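Local coordinates for protein oligogalacturonate lyase (Yersinia enterocolitica subsp. enterocolitica, PDB 3PE7) that probably cleaves short oligogalacturonates in the cytoplasm by beta-elimination, as a metal-binding lyase built on a seven-bladed beta-propeller, at residues Leu26-Val31 / Gly54-Pro59; Arg169-Asp174 / Gly178-Ile183; Asp200-Phe205 / Glu243-Asp248; Ser357-Asp362 / Leu377-Leu382. All blocks are in the same frame, centred on the assembly; numbering follows the deposited sequence.

Interaction 1. Residues Leu26-Val31 / Gly54-Pro59; sequences LTPPDV and GAFDGP. With CA (calcium ion), chain C.
Val31 turns CG1 anti to its backbone N (chi1 178°), and Phe56 swings its ring beside its own backbone N (chi1 -59°); together these rotations bring the valine methyl over one face of the phenylalanine. CG1 of Val31 sits 4.0 Å from the centroid of the Phe56 ring and only 15° off the ring normal, a CH-pi contact, with the two side chains crossing at about a right angle. Val31 CG1 also lies 3.7 Å from Phe56 N and 4.0 Å from Ala55 CB. A beta-branched residue suits this place because its second methyl, CG2, also reaches the ring, near CD1 and CE1. Pro28 comes from the opposite direction and meets the ring at its edge, CG lying 3.9 Å from Phe56 CE1. Each partner rides on a type I beta turn: Pro28 to Val31 is closed by Val31 N to Pro28 O, and Ala55 to Gly58 by Gly58 N to Ala55 O. These turns lie in surface loops of a seven-bladed beta-propeller. The first loop runs from strand 22-25 to strand 33-34, which belong to different sheets, and the second joins strands 49-54 and 61-66, so a between-blade connection packs on a within-blade loop. Tyr63 meets the Phe56 ring edge-to-face. Next to the aromatic, Asp57 leads away to a calcium ion, which its OD1 binds at 2.4 Å beside three waters and the backbone oxygen of Met1. Asp57 OD2 accepts a hydrogen bond at 2.6 Å from one of the calcium-bound waters, tying the carboxylate to the hydration shell, and is also bonded to Gln74 NE2.

Interaction 2. Residues Arg169-Asp174 / Gly178-Ile183; sequences RLMRVD and GESTVI
Met171 and Val182 face each other across a beta hairpin, strands 168-174 and 180-186, at the outer edge of one four-stranded blade of the propeller. Their side chains share a face of the sheet with those of Val173 and Ser180. Met171 is bent at both chi2 (-61°) and chi3 (-59°), which folds its end back over the neighbouring strand: SD lies 3.6 Å from Val182 CG2 and CE lies 3.6 Å from Ser180 CB. An unbranched, flexible thioether suits this double reach. Arg169 crosses Val182 at about a right angle and lays its CD against CG2, while its guanidinium is held by a salt bridge to Glu143 and a cation-pi contact with Trp124.

On the other face Arg172 and Thr181 run side by side, pointing the same way, and Thr181 OG1 stands 3.8 Å above the plane of the Arg172 guanidinium, offset toward its rim. Ile183 crosses Arg172 at about a right angle, CD1 to CB 3.7 Å, and meets Leu170 with the same methyl, so it bridges a buried leucine and the aliphatic part of a charged side chain. Arg172 and Thr181 form a hydrogen-bonded pair, N to O in both directions; Asp174 N bonds Glu179 O, and Ile183 N bonds Leu170 O at 2.8 Å. Met171 with Val182 and Val173 with Ser180 are non-hydrogen-bonded pairs. At the turn, Asp174 OD1 accepts from Lys176 N and Thr177 N, and Gly178 adopts backbone angles that favour glycine. Gly178 N reaches Asp174 O at 2.7 Å, the donor tilted 30° from the carbonyl plane.

Interaction 3. Residues Asp200-Phe205 / Glu243-Asp248; sequences DSTVAF and EFWVPD
Trp245 packs across the interface between two neighbouring blades of the beta-propeller, reaching from strand 238-245 to strand 202-207. The contact is essentially apolar and involves three buried residues. Ala204 CB lies along the NE1-CE2-CZ2 side of the indole, 3.7 Å from Trp245 CZ2, and Thr202 CG2 lies 4.1 Å from Trp245 CZ2 and about as far from CH2. Both methyls approach the indole obliquely. Thr202 and Ala204 alternate with Val203, and therefore point toward the tryptophan together, while Val203 and Phe205 turn away from it. The small alanine lets the broad ring come near the strand, and the threonine presents a methyl because its CG2 is anti to the backbone N (chi1 -57° for OG1). Trp245 itself has CG beside its backbone N, with chi1 -74°, which directs the indole across the interface.

No hydrogen bond joins the two segments, and the polar groups find their partners close by. Thr202 OG1 is bound to Asp199, and the indole N-H of Trp245 to the backbone oxygen of Ile194 on strand 190-196, in the same blade as Thr202 and Ala204. The tryptophan is thus fixed to the neighbouring blade by one hydrogen bond as well as by packing; Leu220 and Pro197 also touch it. The same nitrogen that donates to Ile194, Trp245 NE1, lies 3.7 Å from Ala204 CB.

Interaction 4. Residues Ser357-Asp362 / Leu377-Leu382; sequences SFTPDD and LYLATL
Leu382 points its CD1 methyl at the edge of the Phe358 ring, in the ring plane, 3.9 Å from CE2, and the two side chains cross at about a right angle. Phe358 has its ring beside the backbone N (chi1 -66°), which carries the far end of the ring toward the leucine although the side chain starts out past it. Leu382 has the same first torsion (chi1 -61°) and an extended second one, placing CD1 both at the ring edge and 3.5 Å from Asp362 O. A leucine suits the place because one branch methyl can touch both groups.

Farther along, Thr359 and Leu379 meet methyl to methyl, CG2 to CD2 at 3.7 Å. Thr359 places OG1 between its backbone N and carbonyl carbon (chi1 49°), which sends the hydroxyl toward its own turn and the methyl toward the leucine. Thr359 OG1 donates to Asp361 OD1 at 2.7 Å, within a type I beta turn from Thr359 to Asp362 closed by Asp362 N to Thr359 O, and is also bonded to Gln364 N.

The strands of both segments, 357-358 and 376-381, belong to one propeller sheet, with 364-369 between them, and Phe358 also packs on Leu296 and Val298 of the adjacent blade. Because no hydrogen bond links the segments, their direct contact rests on van der Waals packing, mostly between apolar groups; the threonine hydroxyl is satisfied away from it, and only the methyl faces Leu379.

How the interactions relate
Interactions 3 and 4 are buried and apolar, interaction 1 is a surface contact beside a calcium site, and interaction 2 is partly buried. Interaction 2 alone has hydrogen bonds across its segments, as befits adjacent strands of one blade; the others rely on side-chain packing, within a sheet in interaction 4, between blades in interaction 3 and between two surface loops in interaction 1. Interactions 1 and 4 touch: Leu26 N and Thr27 OG1 probably bond to the backbone of Leu377, and Leu26 packs on Leu379. Interactions 2 and 3 meet through Leu170 and Phe205, with centres about 17 Å apart. Interactions 1 and 3 lie on opposite sides of the chain's centre, as do 2 and 4.

Interaction 1. Residues Leu26-Val31 / Gly54-Pro59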
loop_
_atom_site.group_PDB
_atom_site.type_symbol
_atom_site.label_atom_id
_atom_site.label_comp_id
_atom_site.label_asym_id
_atom_site.label_seq_id
_atom_site.Cartn_x
_atom_site.Cartn_y
_atom_site.Cartn_z
ATOM N N LEU A 26 2.844 -12.892 14.432
ATOM C CA LEU A 26 4.111 -13.358 13.859
ATOM C C LEU A 26 5.341 -12.717 14.489
ATOM O O LEU A 26 6.444 -13.251 14.375
ATOM C CB LEU A 26 4.133 -13.088 12.355
ATOM C CG LEU A 26 3.007 -13.666 11.491
ATOM C CD1 LEU A 26 3.192 -13.204 10.056
ATOM C CD2 LEU A 26 2.981 -15.186 11.551
ATOM N N THR A 27 5.156 -11.562 15.123
ATOM C CA THR A 27 6.282 -10.765 15.630
ATOM C C THR A 27 6.036 -10.385 17.094
ATOM O O THR A 27 4.867 -10.329 17.538
ATOM C CB THR A 27 6.493 -9.473 14.776
ATOM O OG1 THR A 27 5.303 -8.682 14.816
ATOM C CG2 THR A 27 6.814 -9.821 13.321
ATOM N N PRO A 28 7.122 -10.149 17.855
ATOM C CA PRO A 28 6.985 -9.877 19.284
ATOM C C PRO A 28 6.617 -8.414 19.561
ATOM O O PRO A 28 7.317 -7.519 19.077
ATOM C CB PRO A 28 8.383 -10.208 19.838
ATOM C CG PRO A 28 9.324 -9.914 18.689
ATOM C CD PRO A 28 8.543 -10.242 17.431
ATOM N N PRO A 29 5.546 -8.175 20.342
ATOM C CA PRO A 29 5.020 -6.817 20.487
ATOM C C PRO A 29 5.835 -5.926 21.429
ATOM O O PRO A 29 5.381 -4.833 21.773
ATOM C CB PRO A 29 3.590 -7.046 21.000
ATOM C CG PRO A 29 3.653 -8.357 21.715
ATOM C CD PRO A 29 4.615 -9.181 20.893
ATOM N N ASP A 30 7.016 -6.386 21.839
ATOM C CA ASP A 30 7.962 -5.479 22.486
ATOM C C ASP A 30 8.941 -4.891 21.471
ATOM O O ASP A 30 9.838 -4.123 21.849
ATOM C CB ASP A 30 8.725 -6.169 23.633
ATOM C CG ASP A 30 9.704 -7.199 23.139
ATOM O OD1 ASP A 30 9.348 -8.029 22.269
ATOM O OD2 ASP A 30 10.865 -7.162 23.599
ATOM N N VAL A 31 8.793 -5.247 20.191
ATOM C CA VAL A 31 9.582 -4.631 19.107
ATOM C C VAL A 31 8.606 -4.146 18.027
ATOM O O VAL A 31 7.754 -4.914 17.584
ATOM C CB VAL A 31 10.584 -5.637 18.492
ATOM C CG1 VAL A 31 11.372 -4.993 17.318
ATOM C CG2 VAL A 31 11.486 -6.180 19.586
ATOM N N GLY A 54 10.968 -4.112 10.638
ATOM C CA GLY A 54 11.154 -4.415 12.058
ATOM C C GLY A 54 12.231 -3.544 12.675
ATOM O O GLY A 54 13.096 -3.017 11.981
ATOM N N ALA A 55 12.151 -3.375 13.994
ATOM C CA ALA A 55 13.048 -2.456 14.700
ATOM C C ALA A 55 14.147 -3.154 15.514
ATOM O O ALA A 55 14.783 -2.519 16.333
ATOM C CB ALA A 55 12.225 -1.519 15.600
ATOM N N PHE A 56 14.408 -4.440 15.247
ATOM C CA PHE A 56 15.290 -5.243 16.107
ATOM C C PHE A 56 16.696 -4.655 16.251
ATOM O O PHE A 56 17.266 -4.681 17.352
ATOM C CB PHE A 56 15.419 -6.671 15.552
ATOM C CG PHE A 56 14.099 -7.401 15.445
ATOM C CD1 PHE A 56 13.570 -8.066 16.540
ATOM C CD2 PHE A 56 13.396 -7.408 14.237
ATOM C CE1 PHE A 56 12.345 -8.743 16.450
ATOM C CE2 PHE A 56 12.169 -8.087 14.125
ATOM C CZ PHE A 56 11.648 -8.752 15.232
ATOM N N ASP A 57 17.244 -4.130 15.149
ATOM C CA ASP A 57 18.624 -3.605 15.103
ATOM C C ASP A 57 18.714 -2.173 15.668
ATOM O O ASP A 57 19.825 -1.627 15.871
ATOM C CB ASP A 57 19.121 -3.623 13.652
ATOM C CG ASP A 57 20.657 -3.625 13.531
ATOM O OD1 ASP A 57 21.357 -3.999 14.495
ATOM O OD2 ASP A 57 21.145 -3.265 12.439
ATOM N N GLY A 58 17.555 -1.561 15.923
ATOM C CA GLY A 58 17.504 -0.174 16.437
ATOM C C GLY A 58 16.583 0.690 15.595
ATOM O O GLY A 58 15.485 1.047 16.047
ATOM N N PRO A 59 17.005 0.996 14.354
ATOM C CA PRO A 59 16.072 1.689 13.469
ATOM C C PRO A 59 15.108 0.694 12.831
ATOM O O PRO A 59 15.124 -0.474 13.176
ATOM C CB PRO A 59 16.967 2.313 12.403
ATOM C CG PRO A 59 18.222 1.504 12.407
ATOM C CD PRO A 59 18.291 0.691 13.696
HETATM CA CA CA C . 23.737 -3.738 14.740
HETATM O O HOH W 1 23.702 -2.767 12.552
HETATM O O HOH W 2 25.953 -4.504 14.222
HETATM O O HOH W 3 23.716 -4.688 16.957
#

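Interaction 2. Residues Arg169-Asp174 / Gly178-Ile183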
loop_
_atom_site.group_PDB
_atom_site.type_symbol
_atom_site.label_atom_id
_atom_site.label_comp_id
_atom_site.label_asym_id
_atom_site.label_seq_id
_atom_site.Cartn_x
_atom_site.Cartn_y
_atom_site.Cartn_z
ATOM N N ARG A 169 6.194 16.328 -10.927
ATOM C CA ARG A 169 6.353 15.559 -12.143
ATOM C C ARG A 169 6.189 14.061 -11.882
ATOM O O ARG A 169 6.697 13.506 -10.906
ATOM C CB ARG A 169 7.678 15.891 -12.854
ATOM C CG ARG A 169 8.940 15.603 -12.073
ATOM C CD ARG A 169 10.163 16.222 -12.770
ATOM N NE ARG A 169 11.399 15.659 -12.235
ATOM C CZ ARG A 169 12.617 15.890 -12.704
ATOM N NH1 ARG A 169 12.807 16.722 -13.735
ATOM N NH2 ARG A 169 13.658 15.303 -12.125
ATOM N N LEU A 170 5.442 13.431 -12.780
ATOM C CA LEU A 170 5.218 11.994 -12.749
ATOM C C LEU A 170 6.346 11.397 -13.577
ATOM O O LEU A 170 6.429 11.634 -14.789
ATOM C CB LEU A 170 3.854 11.695 -13.379
ATOM C CG LEU A 170 3.204 10.330 -13.133
ATOM C CD1 LEU A 170 1.813 10.343 -13.779
ATOM C CD2 LEU A 170 4.028 9.206 -13.689
ATOM N N MET A 171 7.226 10.660 -12.911
ATOM C CA MET A 171 8.428 10.126 -13.528
ATOM C C MET A 171 8.260 8.672 -13.881
ATOM O O MET A 171 7.616 7.927 -13.165
ATOM C CB MET A 171 9.631 10.252 -12.587
ATOM C CG MET A 171 9.997 11.690 -12.227
ATOM S SD MET A 171 10.445 12.617 -13.699
ATOM C CE MET A 171 11.829 11.653 -14.304
ATOM N N ARG A 172 8.862 8.255 -14.985
ATOM C CA ARG A 172 9.062 6.837 -15.145
ATOM C C ARG A 172 10.544 6.527 -15.265
ATOM O O ARG A 172 11.308 7.272 -15.918
ATOM C CB ARG A 172 8.189 6.243 -16.244
ATOM C CG ARG A 172 8.592 6.565 -17.615
ATOM C CD ARG A 172 8.126 5.450 -18.550
ATOM N NE ARG A 172 8.955 5.440 -19.750
ATOM C CZ ARG A 172 8.710 6.156 -20.843
ATOM N NH1 ARG A 172 7.637 6.934 -20.917
ATOM N NH2 ARG A 172 9.540 6.077 -21.874
ATOM N N VAL A 173 10.940 5.461 -14.581
ATOM C CA VAL A 173 12.330 5.056 -14.445
ATOM C C VAL A 173 12.526 3.668 -15.053
ATOM O O VAL A 173 11.755 2.746 -14.778
ATOM C CB VAL A 173 12.794 5.060 -12.953
ATOM C CG1 VAL A 173 14.178 4.432 -12.789
ATOM C CG2 VAL A 173 12.797 6.484 -12.379
ATOM N N ASP A 174 13.555 3.544 -15.891
ATOM C CA ASP A 174 13.965 2.261 -16.449
ATOM C C ASP A 174 14.890 1.543 -15.475
ATOM O O ASP A 174 15.966 2.058 -15.120
ATOM C CB ASP A 174 14.674 2.501 -17.787
ATOM C CG ASP A 174 14.947 1.219 -18.551
ATOM O OD1 ASP A 174 15.591 0.295 -18.004
ATOM O OD2 ASP A 174 14.529 1.159 -19.733
ATOM N N GLY A 178 18.483 2.817 -15.815
ATOM C CA GLY A 178 18.479 3.871 -14.823
ATOM C C GLY A 178 18.080 5.200 -15.427
ATOM O O GLY A 178 18.080 6.222 -14.738
ATOM N N GLU A 179 17.729 5.187 -16.714
ATOM C CA GLU A 179 17.257 6.390 -17.389
ATOM C C GLU A 179 15.867 6.761 -16.888
ATOM O O GLU A 179 15.061 5.883 -16.548
ATOM C CB GLU A 179 17.222 6.200 -18.903
ATOM C CG GLU A 179 18.602 5.967 -19.549
ATOM C CD GLU A 179 18.523 5.835 -21.067
ATOM O OE1 GLU A 179 17.502 6.268 -21.658
ATOM O OE2 GLU A 179 19.484 5.306 -21.673
ATOM N N SER A 180 15.600 8.061 -16.844
ATOM C CA SER A 180 14.311 8.583 -16.398
ATOM C C SER A 180 13.629 9.454 -17.460
ATOM O O SER A 180 14.312 10.128 -18.254
ATOM C CB SER A 180 14.493 9.373 -15.104
ATOM O OG SER A 180 15.369 10.466 -15.322
ATOM N N THR A 181 12.291 9.438 -17.477
ATOM C CA THR A 181 11.489 10.239 -18.400
ATOM C C THR A 181 10.318 10.896 -17.677
ATOM O O THR A 181 9.625 10.251 -16.872
ATOM C CB THR A 181 10.901 9.369 -19.552
ATOM O OG1 THR A 181 11.930 8.537 -20.094
ATOM C CG2 THR A 181 10.314 10.232 -20.664
ATOM N N VAL A 182 10.084 12.169 -17.968
ATOM C CA VAL A 182 8.917 12.857 -17.425
ATOM C C VAL A 182 7.705 12.478 -18.258
ATOM O O VAL A 182 7.687 12.678 -19.488
ATOM C CB VAL A 182 9.093 14.407 -17.394
ATOM C CG1 VAL A 182 7.829 15.084 -16.858
ATOM C CG2 VAL A 182 10.315 14.800 -16.574
ATOM N N ILE A 183 6.688 11.927 -17.598
ATOM C CA ILE A 183 5.434 11.580 -18.261
ATOM C C ILE A 183 4.509 12.799 -18.241
ATOM O O ILE A 183 3.792 13.073 -19.208
ATOM C CB ILE A 183 4.752 10.338 -17.578
ATOM C CG1 ILE A 183 5.651 9.100 -17.660
ATOM C CG2 ILE A 183 3.398 10.030 -18.201
ATOM C CD1 ILE A 183 4.962 7.785 -17.168
#

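Interaction 3. Residues Asp200-Phe205 / Glu243-Asp248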
loop_
_atom_site.group_PDB
_atom_site.type_symbol
_atom_site.label_atom_id
_atom_site.label_comp_id
_atom_site.label_asym_id
_atom_site.label_seq_id
_atom_site.Cartn_x
_atom_site.Cartn_y
_atom_site.Cartn_z
ATOM N N ASP A 200 1.371 -1.733 -19.527
ATOM C CA ASP A 200 2.287 -0.593 -19.357
ATOM C C ASP A 200 1.825 0.694 -20.019
ATOM O O ASP A 200 2.311 1.766 -19.663
ATOM C CB ASP A 200 3.693 -0.934 -19.858
ATOM C CG ASP A 200 4.352 -2.022 -19.054
ATOM O OD1 ASP A 200 5.533 -2.270 -19.332
ATOM O OD2 ASP A 200 3.718 -2.636 -18.157
ATOM N N SER A 201 0.893 0.604 -20.970
ATOM C CA SER A 201 0.397 1.783 -21.660
ATOM C C SER A 201 -0.537 2.642 -20.786
ATOM O O SER A 201 -0.846 3.777 -21.150
ATOM C CB SER A 201 -0.301 1.382 -22.967
ATOM O OG SER A 201 0.645 0.935 -23.950
ATOM N N THR A 202 -0.971 2.112 -19.636
ATOM C CA THR A 202 -1.908 2.822 -18.769
ATOM C C THR A 202 -1.323 3.080 -17.371
ATOM O O THR A 202 -0.925 2.149 -16.675
ATOM C CB THR A 202 -3.238 2.056 -18.629
ATOM O OG1 THR A 202 -3.807 1.854 -19.933
ATOM C CG2 THR A 202 -4.247 2.842 -17.806
ATOM N N VAL A 203 -1.284 4.353 -16.984
ATOM C CA VAL A 203 -0.866 4.733 -15.630
ATOM C C VAL A 203 -1.988 5.498 -14.935
ATOM O O VAL A 203 -2.507 6.495 -15.471
ATOM C CB VAL A 203 0.435 5.600 -15.664
ATOM C CG1 VAL A 203 0.887 5.996 -14.234
ATOM C CG2 VAL A 203 1.559 4.865 -16.407
ATOM N N ALA A 204 -2.391 5.024 -13.749
ATOM C CA ALA A 204 -3.354 5.746 -12.942
ATOM C C ALA A 204 -2.563 6.632 -12.000
ATOM O O ALA A 204 -1.443 6.295 -11.639
ATOM C CB ALA A 204 -4.253 4.781 -12.145
ATOM N N PHE A 205 -3.144 7.770 -11.634
ATOM C CA PHE A 205 -2.540 8.675 -10.625
ATOM C C PHE A 205 -3.634 9.555 -10.066
ATOM O O PHE A 205 -4.752 9.567 -10.576
ATOM C CB PHE A 205 -1.405 9.537 -11.224
ATOM C CG PHE A 205 -1.875 10.538 -12.254
ATOM C CD1 PHE A 205 -2.045 11.881 -11.917
ATOM C CD2 PHE A 205 -2.126 10.146 -13.573
ATOM C CE1 PHE A 205 -2.477 12.799 -12.863
ATOM C CE2 PHE A 205 -2.560 11.075 -14.519
ATOM C CZ PHE A 205 -2.731 12.399 -14.162
ATOM N N GLU A 243 -8.395 4.389 -4.128
ATOM C CA GLU A 243 -8.298 3.749 -5.445
ATOM C C GLU A 243 -7.130 2.759 -5.500
ATOM O O GLU A 243 -6.068 2.971 -4.901
ATOM C CB GLU A 243 -8.223 4.780 -6.596
ATOM C CG GLU A 243 -6.861 5.481 -6.773
ATOM C CD GLU A 243 -6.626 6.608 -5.774
ATOM O OE1 GLU A 243 -7.583 6.995 -5.045
ATOM O OE2 GLU A 243 -5.469 7.108 -5.715
ATOM N N PHE A 244 -7.362 1.648 -6.190
ATOM C CA PHE A 244 -6.316 0.662 -6.433
ATOM C C PHE A 244 -6.664 -0.140 -7.686
ATOM O O PHE A 244 -7.834 -0.212 -8.081
ATOM C CB PHE A 244 -6.082 -0.275 -5.232
ATOM C CG PHE A 244 -7.223 -1.215 -4.939
ATOM C CD1 PHE A 244 -7.172 -2.555 -5.360
ATOM C CD2 PHE A 244 -8.346 -0.776 -4.241
ATOM C CE1 PHE A 244 -8.232 -3.436 -5.076
ATOM C CE2 PHE A 244 -9.394 -1.636 -3.940
ATOM C CZ PHE A 244 -9.340 -2.979 -4.358
ATOM N N TRP A 245 -5.641 -0.704 -8.322
ATOM C CA TRP A 245 -5.839 -1.659 -9.406
ATOM C C TRP A 245 -6.147 -3.041 -8.838
ATOM O O TRP A 245 -5.414 -3.539 -7.978
ATOM C CB TRP A 245 -4.572 -1.794 -10.268
ATOM C CG TRP A 245 -4.289 -0.613 -11.191
ATOM C CD1 TRP A 245 -3.216 0.255 -11.114
ATOM C CD2 TRP A 245 -5.075 -0.184 -12.300
ATOM N NE1 TRP A 245 -3.291 1.187 -12.131
ATOM C CE2 TRP A 245 -4.431 0.952 -12.858
ATOM C CE3 TRP A 245 -6.260 -0.652 -12.887
ATOM C CZ2 TRP A 245 -4.927 1.615 -13.985
ATOM C CZ3 TRP A 245 -6.763 0.011 -14.015
ATOM C CH2 TRP A 245 -6.100 1.145 -14.540
ATOM N N VAL A 246 -7.204 -3.681 -9.338
ATOM C CA VAL A 246 -7.306 -5.141 -9.134
ATOM C C VAL A 246 -6.001 -5.724 -9.690
ATOM O O VAL A 246 -5.547 -5.301 -10.751
ATOM C CB VAL A 246 -8.524 -5.747 -9.865
ATOM C CG1 VAL A 246 -8.702 -7.236 -9.498
ATOM C CG2 VAL A 246 -9.794 -4.984 -9.505
ATOM N N PRO A 247 -5.370 -6.665 -8.963
ATOM C CA PRO A 247 -4.022 -7.127 -9.375
ATOM C C PRO A 247 -3.948 -7.770 -10.744
ATOM O O PRO A 247 -2.874 -7.765 -11.336
ATOM C CB PRO A 247 -3.623 -8.118 -8.276
ATOM C CG PRO A 247 -4.362 -7.619 -7.043
ATOM C CD PRO A 247 -5.701 -7.072 -7.587
ATOM N N ASP A 248 -5.064 -8.282 -11.246
ATOM C CA ASP A 248 -5.084 -8.795 -12.634
ATOM C C ASP A 248 -5.211 -7.687 -13.685
ATOM O O ASP A 248 -5.141 -7.968 -14.881
ATOM C CB ASP A 248 -6.149 -9.890 -12.822
ATOM C CG ASP A 248 -7.589 -9.367 -12.732
ATOM O OD1 ASP A 248 -7.830 -8.147 -12.550
ATOM O OD2 ASP A 248 -8.500 -10.220 -12.870
#

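Interaction 4. Residues Ser357-Asp362 / Leu377-Leu382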
loop_
_atom_site.group_PDB
_atom_site.type_symbol
_atom_site.label_atom_id
_atom_site.label_comp_id
_atom_site.label_asym_id
_atom_site.label_seq_id
_atom_site.Cartn_x
_atom_site.Cartn_y
_atom_site.Cartn_z
ATOM N N SER A 357 -4.259 -7.272 3.393
ATOM C CA SER A 357 -4.237 -7.894 2.065
ATOM C C SER A 357 -4.388 -9.408 2.248
ATOM O O SER A 357 -4.322 -9.903 3.376
ATOM C CB SER A 357 -2.972 -7.549 1.288
ATOM O OG SER A 357 -1.840 -8.201 1.854
ATOM N N PHE A 358 -4.596 -10.140 1.149
ATOM C CA PHE A 358 -4.751 -11.580 1.199
ATOM C C PHE A 358 -3.412 -12.291 1.024
ATOM O O PHE A 358 -2.555 -11.817 0.281
ATOM C CB PHE A 358 -5.745 -12.049 0.114
ATOM C CG PHE A 358 -7.157 -11.571 0.328
ATOM C CD1 PHE A 358 -7.610 -10.402 -0.269
ATOM C CD2 PHE A 358 -8.040 -12.292 1.134
ATOM C CE1 PHE A 358 -8.949 -9.944 -0.097
ATOM C CE2 PHE A 358 -9.363 -11.845 1.332
ATOM C CZ PHE A 358 -9.818 -10.664 0.712
ATOM N N THR A 359 -3.228 -13.413 1.724
ATOM C CA THR A 359 -2.126 -14.314 1.437
ATOM C C THR A 359 -2.316 -14.848 0.002
ATOM O O THR A 359 -3.426 -14.822 -0.524
ATOM C CB THR A 359 -2.085 -15.493 2.414
ATOM O OG1 THR A 359 -3.388 -16.085 2.513
ATOM C CG2 THR A 359 -1.618 -15.027 3.810
ATOM N N PRO A 360 -1.234 -15.337 -0.627
ATOM C CA PRO A 360 -1.370 -15.807 -2.014
ATOM C C PRO A 360 -2.447 -16.899 -2.210
ATOM O O PRO A 360 -3.016 -17.022 -3.313
ATOM C CB PRO A 360 0.047 -16.335 -2.332
ATOM C CG PRO A 360 0.946 -15.441 -1.521
ATOM C CD PRO A 360 0.182 -15.251 -0.218
ATOM N N ASP A 361 -2.730 -17.669 -1.160
ATOM C CA ASP A 361 -3.739 -18.748 -1.238
ATOM C C ASP A 361 -5.178 -18.309 -0.948
ATOM O O ASP A 361 -6.106 -19.116 -1.029
ATOM C CB ASP A 361 -3.325 -19.962 -0.381
ATOM C CG ASP A 361 -3.327 -19.683 1.110
ATOM O OD1 ASP A 361 -3.728 -18.582 1.526
ATOM O OD2 ASP A 361 -2.916 -20.590 1.873
ATOM N N ASP A 362 -5.344 -17.022 -0.618
ATOM C CA ASP A 362 -6.636 -16.406 -0.288
ATOM C C ASP A 362 -7.291 -16.975 0.979
ATOM O O ASP A 362 -8.484 -16.761 1.203
ATOM C CB ASP A 362 -7.620 -16.467 -1.476
ATOM C CG ASP A 362 -7.283 -15.453 -2.553
ATOM O OD1 ASP A 362 -7.904 -15.507 -3.632
ATOM O OD2 ASP A 362 -6.401 -14.598 -2.298
ATOM N N LEU A 377 2.760 -7.939 13.408
ATOM C CA LEU A 377 2.110 -8.560 12.257
ATOM C C LEU A 377 1.225 -9.725 12.686
ATOM O O LEU A 377 1.584 -10.519 13.560
ATOM C CB LEU A 377 3.154 -9.048 11.234
ATOM C CG LEU A 377 3.711 -7.940 10.313
ATOM C CD1 LEU A 377 4.800 -7.145 11.024
ATOM C CD2 LEU A 377 4.216 -8.529 9.014
ATOM N N TYR A 378 0.061 -9.813 12.048
ATOM C CA TYR A 378 -0.947 -10.847 12.329
ATOM C C TYR A 378 -1.468 -11.453 11.042
ATOM O O TYR A 378 -1.606 -10.763 10.020
ATOM C CB TYR A 378 -2.157 -10.250 13.067
ATOM C CG TYR A 378 -1.795 -9.625 14.375
ATOM C CD1 TYR A 378 -1.248 -8.332 14.421
ATOM C CD2 TYR A 378 -1.952 -10.330 15.572
ATOM C CE1 TYR A 378 -0.874 -7.749 15.635
ATOM C CE2 TYR A 378 -1.576 -9.756 16.800
ATOM C CZ TYR A 378 -1.046 -8.456 16.800
ATOM O OH TYR A 378 -0.680 -7.884 17.981
ATOM N N LEU A 379 -1.765 -12.748 11.109
ATOM C CA LEU A 379 -2.493 -13.462 10.059
ATOM C C LEU A 379 -3.815 -13.983 10.632
ATOM O O LEU A 379 -3.814 -14.779 11.574
ATOM C CB LEU A 379 -1.654 -14.629 9.512
ATOM C CG LEU A 379 -0.470 -14.272 8.610
ATOM C CD1 LEU A 379 0.462 -15.473 8.409
ATOM C CD2 LEU A 379 -1.004 -13.736 7.256
ATOM N N ALA A 380 -4.926 -13.534 10.047
ATOM C CA ALA A 380 -6.258 -14.050 10.430
ATOM C C ALA A 380 -6.777 -15.032 9.383
ATOM O O ALA A 380 -6.748 -14.738 8.194
ATOM C CB ALA A 380 -7.234 -12.894 10.622
ATOM N N THR A 381 -7.258 -16.197 9.835
ATOM C CA THR A 381 -7.778 -17.233 8.937
ATOM C C THR A 381 -9.211 -16.950 8.590
ATOM O O THR A 381 -10.043 -16.732 9.474
ATOM C CB THR A 381 -7.640 -18.643 9.578
ATOM O OG1 THR A 381 -6.258 -18.889 9.821
ATOM C CG2 THR A 381 -8.159 -19.732 8.608
ATOM N N LEU A 382 -9.506 -16.900 7.293
ATOM C CA LEU A 382 -10.866 -16.614 6.875
ATOM C C LEU A 382 -11.781 -17.797 7.228
ATOM O O LEU A 382 -11.420 -18.950 6.980
ATOM C CB LEU A 382 -10.930 -16.324 5.374
ATOM C CG LEU A 382 -10.137 -15.124 4.809
ATOM C CD1 LEU A 382 -10.583 -14.899 3.374
ATOM C CD2 LEU A 382 -10.302 -13.848 5.623
#